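Local coordinates for protein LAIR1 ecotodomain from MGD21 antibody (Homo sapiens, PDB 7JZK) that is the antibody-inserted ectodomain of the immune receptor LAIR1, an immunoglobulin-like domain that binds the variable V2 domain of a Plasmodium RIFIN, at residues 3-8 with 76-82. Sequence-based numbering, arbitrary orientation.
Sequences LPRPSI and FRCIYYK
Tyr80 reaches across from segment 76-82 and gives its phenolic proton to the backbone carbonyl of Pro4, with OH 2.6 Å from O. The bond falls in the carbonyl plane on a lone pair, at a C=O...donor angle of 134°. The ring is directed there by a chi1 of 66°, which sets CG between the backbone N and the carbonyl carbon. Pro6 CB lies at the ring's edge, in its plane, 3.6 Å from Tyr80 CD1, while Leu3, earlier in the same loop, brings its CB to 3.4 Å from Tyr80 OH. Further along, Ile8 curls its CB-CG1-CD1 arm over the sulfur of Cys78, with CB and CD1 both 3.4 Å from SG. That sulfur is disulfide-bonded to Cys26, the bridge that pins the two sheets of an immunoglobulin beta-sandwich together. Strand 7-11, where Ile8 sits, edges one sheet and strand 74-82 belongs to the other; side chains of both segments point into the space between them. The two segments run 153° apart, roughly antiparallel. Packing is looser toward Lys82: Leu3 CD1 is 3.7 Å from Lys82 O, but the side chains approach only to 4.1 Å, Lys82 CD to Leu3 CD2. On the solvent side Arg5 and Ser7 point away from segment 76-82, and Arg5 NH1 makes a salt bridge with Asp91. The opposite face of strand 74-82 carries Tyr81, which hydrogen-bonds to Phe105 of the RIFIN chain.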
# COMPACT_ATOMS: atom_id res chain seq x y z
N LEU A 3 -24.22 6.15 4.50
CA LEU A 3 -23.50 5.02 5.07
C LEU A 3 -23.27 5.27 6.56
O LEU A 3 -22.71 6.31 6.92
CB LEU A 3 -22.16 4.83 4.37
CG LEU A 3 -22.18 4.44 2.89
CD1 LEU A 3 -20.73 4.34 2.32
CD2 LEU A 3 -22.96 3.13 2.75
N PRO A 4 -23.66 4.35 7.43
CA PRO A 4 -23.43 4.55 8.87
C PRO A 4 -21.96 4.42 9.22
O PRO A 4 -21.18 3.77 8.52
CB PRO A 4 -24.28 3.46 9.53
CG PRO A 4 -24.49 2.43 8.49
CD PRO A 4 -24.44 3.13 7.15
N ARG A 5 -21.58 5.03 10.34
CA ARG A 5 -20.18 5.03 10.72
C ARG A 5 -19.78 3.63 11.17
O ARG A 5 -20.54 2.98 11.90
CB ARG A 5 -19.90 6.05 11.83
CG ARG A 5 -18.41 6.46 11.91
CD ARG A 5 -18.22 7.96 12.03
NE ARG A 5 -18.42 8.39 13.40
CZ ARG A 5 -17.42 8.63 14.25
NH1 ARG A 5 -16.16 8.48 13.84
NH2 ARG A 5 -17.69 9.02 15.49
N PRO A 6 -18.66 3.09 10.71
CA PRO A 6 -18.21 1.79 11.21
C PRO A 6 -17.62 1.98 12.60
O PRO A 6 -17.29 3.09 13.00
CB PRO A 6 -17.14 1.37 10.20
CG PRO A 6 -16.64 2.63 9.59
CD PRO A 6 -17.72 3.67 9.73
N SER A 7 -17.46 0.87 13.31
CA SER A 7 -16.86 0.90 14.63
C SER A 7 -15.70 -0.09 14.66
O SER A 7 -15.66 -1.06 13.91
CB SER A 7 -17.86 0.54 15.75
OG SER A 7 -18.00 -0.87 15.90
N ILE A 8 -14.74 0.18 15.54
CA ILE A 8 -13.54 -0.62 15.69
C ILE A 8 -13.47 -1.07 17.14
O ILE A 8 -13.72 -0.26 18.05
CB ILE A 8 -12.27 0.18 15.29
CG1 ILE A 8 -10.97 -0.52 15.68
CG2 ILE A 8 -12.27 1.59 15.85
CD1 ILE A 8 -10.61 -1.70 14.87
N PHE A 76 -5.42 2.85 15.33
CA PHE A 76 -6.05 2.05 14.28
C PHE A 76 -7.50 2.53 14.12
O PHE A 76 -8.12 2.97 15.08
CB PHE A 76 -6.08 0.53 14.59
CG PHE A 76 -4.71 -0.10 14.72
CD1 PHE A 76 -4.01 -0.04 15.93
CD2 PHE A 76 -4.12 -0.77 13.64
CE1 PHE A 76 -2.76 -0.62 16.06
CE2 PHE A 76 -2.87 -1.36 13.77
CZ PHE A 76 -2.19 -1.29 14.98
N ARG A 77 -8.04 2.43 12.90
CA ARG A 77 -9.44 2.79 12.70
C ARG A 77 -9.97 2.07 11.46
O ARG A 77 -9.20 1.59 10.63
CB ARG A 77 -9.63 4.30 12.57
CG ARG A 77 -9.35 4.85 11.20
CD ARG A 77 -9.48 6.34 11.22
NE ARG A 77 -9.04 6.96 9.97
CZ ARG A 77 -9.15 8.27 9.72
NH1 ARG A 77 -9.67 9.08 10.64
NH2 ARG A 77 -8.75 8.76 8.56
N CYS A 78 -11.29 2.01 11.33
CA CYS A 78 -11.89 1.27 10.24
C CYS A 78 -12.57 2.21 9.25
O CYS A 78 -12.99 3.32 9.59
CB CYS A 78 -12.93 0.24 10.72
SG CYS A 78 -12.37 -0.86 12.05
N ILE A 79 -12.63 1.75 8.01
CA ILE A 79 -13.43 2.42 7.00
C ILE A 79 -13.88 1.34 6.04
O ILE A 79 -13.18 0.35 5.82
CB ILE A 79 -12.63 3.55 6.31
CG1 ILE A 79 -13.52 4.35 5.36
CG2 ILE A 79 -11.45 2.99 5.58
CD1 ILE A 79 -12.78 5.49 4.72
N TYR A 80 -15.07 1.48 5.50
CA TYR A 80 -15.54 0.44 4.62
C TYR A 80 -16.05 1.06 3.33
O TYR A 80 -16.33 2.26 3.26
CB TYR A 80 -16.63 -0.43 5.27
CG TYR A 80 -17.92 0.29 5.56
CD1 TYR A 80 -18.15 0.82 6.82
CD2 TYR A 80 -18.91 0.41 4.60
CE1 TYR A 80 -19.32 1.45 7.10
CE2 TYR A 80 -20.08 1.05 4.87
CZ TYR A 80 -20.28 1.58 6.12
OH TYR A 80 -21.47 2.23 6.41
N TYR A 81 -16.10 0.22 2.31
CA TYR A 81 -16.53 0.63 0.98
C TYR A 81 -17.83 -0.08 0.65
O TYR A 81 -17.90 -1.30 0.72
CB TYR A 81 -15.45 0.31 -0.07
CG TYR A 81 -15.70 0.95 -1.43
CD1 TYR A 81 -15.37 2.27 -1.67
CD2 TYR A 81 -16.27 0.24 -2.48
CE1 TYR A 81 -15.62 2.86 -2.92
CE2 TYR A 81 -16.51 0.83 -3.72
CZ TYR A 81 -16.18 2.13 -3.93
OH TYR A 81 -16.40 2.69 -5.16
N LYS A 82 -18.86 0.68 0.31
CA LYS A 82 -20.15 0.10 -0.03
C LYS A 82 -20.93 1.04 -0.93
O LYS A 82 -20.89 2.25 -0.74
CB LYS A 82 -20.86 -0.25 1.29
CG LYS A 82 -21.99 -1.25 1.28
CD LYS A 82 -23.38 -0.66 1.31
CE LYS A 82 -24.15 -1.42 2.41
NZ LYS A 82 -25.40 -0.80 2.93